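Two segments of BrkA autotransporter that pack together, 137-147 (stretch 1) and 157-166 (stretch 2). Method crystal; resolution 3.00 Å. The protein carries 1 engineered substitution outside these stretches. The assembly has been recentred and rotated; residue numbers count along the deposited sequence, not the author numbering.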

# COMPACT_ATOMS: atom_id res chain seq x y z
N GLY A 137 17.36 4.65 -9.41
CA GLY A 137 17.87 5.95 -9.04
C GLY A 137 18.98 6.45 -9.92
O GLY A 137 19.72 5.67 -10.52
N ALA A 138 19.10 7.75 -10.01
CA ALA A 138 20.25 8.37 -10.58
C ALA A 138 20.63 9.50 -9.65
O ALA A 138 19.78 10.08 -8.96
CB ALA A 138 19.92 8.90 -11.91
N ALA A 139 21.91 9.85 -9.63
CA ALA A 139 22.36 10.96 -8.83
C ALA A 139 23.49 11.60 -9.59
O ALA A 139 24.45 10.93 -9.97
CB ALA A 139 22.83 10.47 -7.51
N TRP A 140 23.36 12.89 -9.85
CA TRP A 140 24.40 13.60 -10.54
C TRP A 140 24.85 14.72 -9.63
O TRP A 140 24.04 15.47 -9.10
CB TRP A 140 23.89 14.13 -11.88
CG TRP A 140 24.79 15.14 -12.60
CD1 TRP A 140 25.73 14.87 -13.55
CD2 TRP A 140 24.81 16.59 -12.44
NE1 TRP A 140 26.31 16.03 -14.00
CE2 TRP A 140 25.77 17.10 -13.33
CE3 TRP A 140 24.10 17.49 -11.61
CZ2 TRP A 140 26.05 18.47 -13.43
CZ3 TRP A 140 24.39 18.86 -11.71
CH2 TRP A 140 25.36 19.34 -12.62
N SER A 141 26.15 14.85 -9.43
CA SER A 141 26.61 15.93 -8.59
C SER A 141 27.77 16.61 -9.23
O SER A 141 28.50 16.04 -10.05
CB SER A 141 27.05 15.40 -7.24
OG SER A 141 28.22 14.64 -7.41
N LEU A 142 27.94 17.86 -8.85
CA LEU A 142 28.98 18.68 -9.38
C LEU A 142 29.51 19.46 -8.21
O LEU A 142 28.75 20.02 -7.42
CB LEU A 142 28.43 19.61 -10.47
CG LEU A 142 29.37 20.52 -11.26
CD1 LEU A 142 29.65 21.77 -10.46
CD2 LEU A 142 30.67 19.82 -11.68
N GLU A 143 30.83 19.47 -8.10
CA GLU A 143 31.50 19.98 -6.94
C GLU A 143 32.77 20.64 -7.34
O GLU A 143 33.47 20.16 -8.22
CB GLU A 143 31.81 18.82 -6.05
CG GLU A 143 32.73 19.15 -4.96
CD GLU A 143 33.11 17.91 -4.21
OE1 GLU A 143 34.32 17.73 -3.93
OE2 GLU A 143 32.20 17.09 -3.94
N GLY A 144 33.06 21.76 -6.70
CA GLY A 144 34.29 22.53 -6.94
C GLY A 144 34.82 23.25 -5.70
O GLY A 144 34.18 23.22 -4.63
N GLY A 145 35.97 23.91 -5.83
CA GLY A 145 36.57 24.61 -4.70
C GLY A 145 38.02 24.98 -4.89
O GLY A 145 38.67 24.56 -5.86
N ARG A 146 38.54 25.77 -3.95
CA ARG A 146 39.90 26.27 -4.04
C ARG A 146 40.69 26.05 -2.77
O ARG A 146 40.15 26.12 -1.67
CB ARG A 146 39.89 27.74 -4.39
CG ARG A 146 41.24 28.23 -4.82
CD ARG A 146 41.13 29.51 -5.61
NE ARG A 146 42.44 30.04 -5.95
CZ ARG A 146 42.65 31.26 -6.42
NH1 ARG A 146 41.63 32.10 -6.61
NH2 ARG A 146 43.89 31.65 -6.69
N ARG A 147 41.99 25.80 -2.94
CA ARG A 147 42.92 25.58 -1.84
C ARG A 147 43.82 26.77 -1.75
O ARG A 147 44.52 27.09 -2.70
CB ARG A 147 43.75 24.32 -2.07
CG ARG A 147 44.31 23.68 -0.81
CD ARG A 147 44.59 22.19 -1.04
NE ARG A 147 45.15 21.50 0.13
CZ ARG A 147 46.35 21.74 0.66
NH1 ARG A 147 47.15 22.69 0.17
NH2 ARG A 147 46.76 21.03 1.72
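Stretch 2 (157-166) EPQAEVMLWR

Stretch 2 runs alongside stretch 1 as a neighbouring β-strand. Residues 137-146 and 157-166 are extended throughout, and their N-to-C directions differ by 168°, so the strands are antiparallel, with their axes approaching to 4.5 Å. The register pairs Ala-138 with Arg-166, Trp-140 with Leu-164, Leu-142 with Val-162 and Gly-144 with Ala-160; between these lie Ala-139 with Trp-165, Ser-141 with Met-163, Glu-143 with Glu-161 and Gly-145 with Gln-159.

The first set are hydrogen-bonded pairs, each closed by two backbone bonds. Ala-138 N donates to Arg-166 O at 3.0 Å, and Arg-166 N returns a bond to Ala-138 O at 3.0 Å. The shortest bonds follow, with Trp-140 N to Leu-164 O and Leu-164 N to Trp-140 O both at 2.7 Å. Leu-142 N to Val-162 O and Val-162 N to Leu-142 O each span 3.0 Å, while Gly-144 N to Ala-160 O and Ala-160 N to Gly-144 O each span 2.9 Å. The ladder ends with a single bond from Arg-146 N to Pro-158 O at 3.2 Å; proline has no amide hydrogen with which to reciprocate, but its carbonyl can still accept.

Leu-142 CA and Val-162 CA stand 5.5 Å apart, but Ala-139 CA and Trp-165 CA only 4.0 Å, the usual alternation of an antiparallel ladder. At the close pairs CA-H groups also meet carbonyls, as where Glu-143 CA lies 3.2 Å from Ala-160 O.

Because side chains alternate along a strand, each face of the sheet has its own character. The face bearing Trp-140, Leu-142, Val-162 and Leu-164 is largely apolar. Trp-140, with chi1 t, presents the edge of its ring to Leu-164, Trp-140 CE3 lying 3.6 Å from Leu-164 CG, and also reaches Val-162, with Trp-140 CZ3 4.4 Å from Val-162 CG2. Leu-142 CD1 comes within 4.4 Å of Val-162 CG1. Trp-140 and Leu-164 lie on the surface, where in a membrane protein apolar side chains may face lipid; here they also pack against one another across the strands, while Ala-138, Ala-160 and Gly-144 add little bulk.

On the other face, Ala-139 is small enough to fit beside larger neighbours: its CB lies 3.7 Å from Met-163 CE and 3.7 Å from Trp-165 CB. The Trp-165 side chain, chi1 p, leads away at its end. Compact Ser-141 leaves room for the flexible thioether, its CB 3.9 Å from Met-163 SD. Farther along, Glu-143 OE2 and Glu-161 OE2 are only 3.0 Å apart, a close approach of two like-charged groups; the protonation of these carboxylates is not settled by the geometry. Gly-145 is well suited to its place, since an ideal CB there would lie 2.6 Å from Pro-158 O, a clash.

Beyond the regular ladder, the charges are complementary. Arg-147 NE and Glu-157 OE1 form a long salt bridge at 3.9 Å, the carboxylate oxygen lying at the edge of the guanidinium.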

# COMPACT_ATOMS: atom_id res chain seq x y z
N GLU A 157 40.22 25.96 2.56
CA GLU A 157 39.60 25.38 1.38
C GLU A 157 38.10 25.46 1.32
O GLU A 157 37.42 24.56 1.76
CB GLU A 157 40.01 23.92 1.23
CG GLU A 157 39.77 23.35 -0.16
CD GLU A 157 40.28 21.93 -0.28
OE1 GLU A 157 41.35 21.72 -0.92
OE2 GLU A 157 39.62 21.03 0.30
N PRO A 158 37.58 26.55 0.75
CA PRO A 158 36.14 26.67 0.52
C PRO A 158 35.68 25.70 -0.56
O PRO A 158 36.39 25.52 -1.55
CB PRO A 158 35.98 28.11 0.04
CG PRO A 158 37.33 28.53 -0.42
CD PRO A 158 38.30 27.80 0.43
N GLN A 159 34.52 25.09 -0.36
CA GLN A 159 33.99 24.15 -1.33
C GLN A 159 32.48 24.28 -1.58
O GLN A 159 31.71 24.59 -0.68
CB GLN A 159 34.37 22.71 -0.95
CG GLN A 159 33.85 22.24 0.43
CD GLN A 159 34.81 21.29 1.16
OE1 GLN A 159 34.38 20.48 2.00
NE2 GLN A 159 36.11 21.40 0.87
N ALA A 160 32.08 24.06 -2.82
CA ALA A 160 30.67 24.09 -3.19
C ALA A 160 30.26 22.80 -3.94
O ALA A 160 30.99 22.31 -4.80
CB ALA A 160 30.37 25.34 -4.00
N GLU A 161 29.11 22.27 -3.56
CA GLU A 161 28.59 21.05 -4.12
C GLU A 161 27.08 21.17 -4.34
O GLU A 161 26.29 21.29 -3.39
CB GLU A 161 28.92 19.84 -3.22
CG GLU A 161 28.46 18.46 -3.83
CD GLU A 161 28.71 17.24 -2.93
OE1 GLU A 161 28.26 17.22 -1.74
OE2 GLU A 161 29.35 16.27 -3.42
N VAL A 162 26.70 21.18 -5.60
CA VAL A 162 25.30 20.97 -5.98
C VAL A 162 25.09 19.48 -6.30
O VAL A 162 25.97 18.83 -6.86
CB VAL A 162 24.89 21.93 -7.14
CG1 VAL A 162 26.11 22.42 -7.90
CG2 VAL A 162 23.89 21.27 -8.09
N MET A 163 23.95 18.93 -5.91
CA MET A 163 23.65 17.52 -6.14
C MET A 163 22.20 17.37 -6.64
O MET A 163 21.28 17.97 -6.09
CB MET A 163 23.90 16.74 -4.84
CG MET A 163 23.17 15.43 -4.70
SD MET A 163 24.25 14.01 -4.94
CE MET A 163 23.11 12.67 -4.58
N LEU A 164 22.01 16.60 -7.72
CA LEU A 164 20.68 16.32 -8.25
C LEU A 164 20.46 14.82 -8.21
O LEU A 164 21.36 14.06 -8.54
CB LEU A 164 20.51 16.81 -9.70
CG LEU A 164 20.84 18.24 -10.19
CD1 LEU A 164 20.15 18.58 -11.53
CD2 LEU A 164 20.52 19.34 -9.16
N TRP A 165 19.28 14.38 -7.79
CA TRP A 165 18.97 12.98 -7.95
C TRP A 165 17.50 12.65 -8.06
O TRP A 165 16.66 13.38 -7.51
CB TRP A 165 19.61 12.17 -6.84
CG TRP A 165 19.12 12.47 -5.52
CD1 TRP A 165 19.65 13.35 -4.66
CD2 TRP A 165 17.99 11.88 -4.88
NE1 TRP A 165 18.92 13.37 -3.50
CE2 TRP A 165 17.89 12.47 -3.61
CE3 TRP A 165 17.04 10.92 -5.26
CZ2 TRP A 165 16.88 12.13 -2.70
CZ3 TRP A 165 16.03 10.58 -4.35
CH2 TRP A 165 15.96 11.18 -3.09
N ARG A 166 17.20 11.56 -8.77
CA ARG A 166 15.84 11.07 -8.89
C ARG A 166 15.71 9.62 -8.51
O ARG A 166 16.55 8.80 -8.82
CB ARG A 166 15.22 11.30 -10.28
CG ARG A 166 13.67 11.49 -10.14
CD ARG A 166 12.79 10.93 -11.28
NE ARG A 166 12.46 11.94 -12.29
CZ ARG A 166 12.98 11.98 -13.53
NH1 ARG A 166 13.87 11.07 -13.94
NH2 ARG A 166 12.60 12.93 -14.37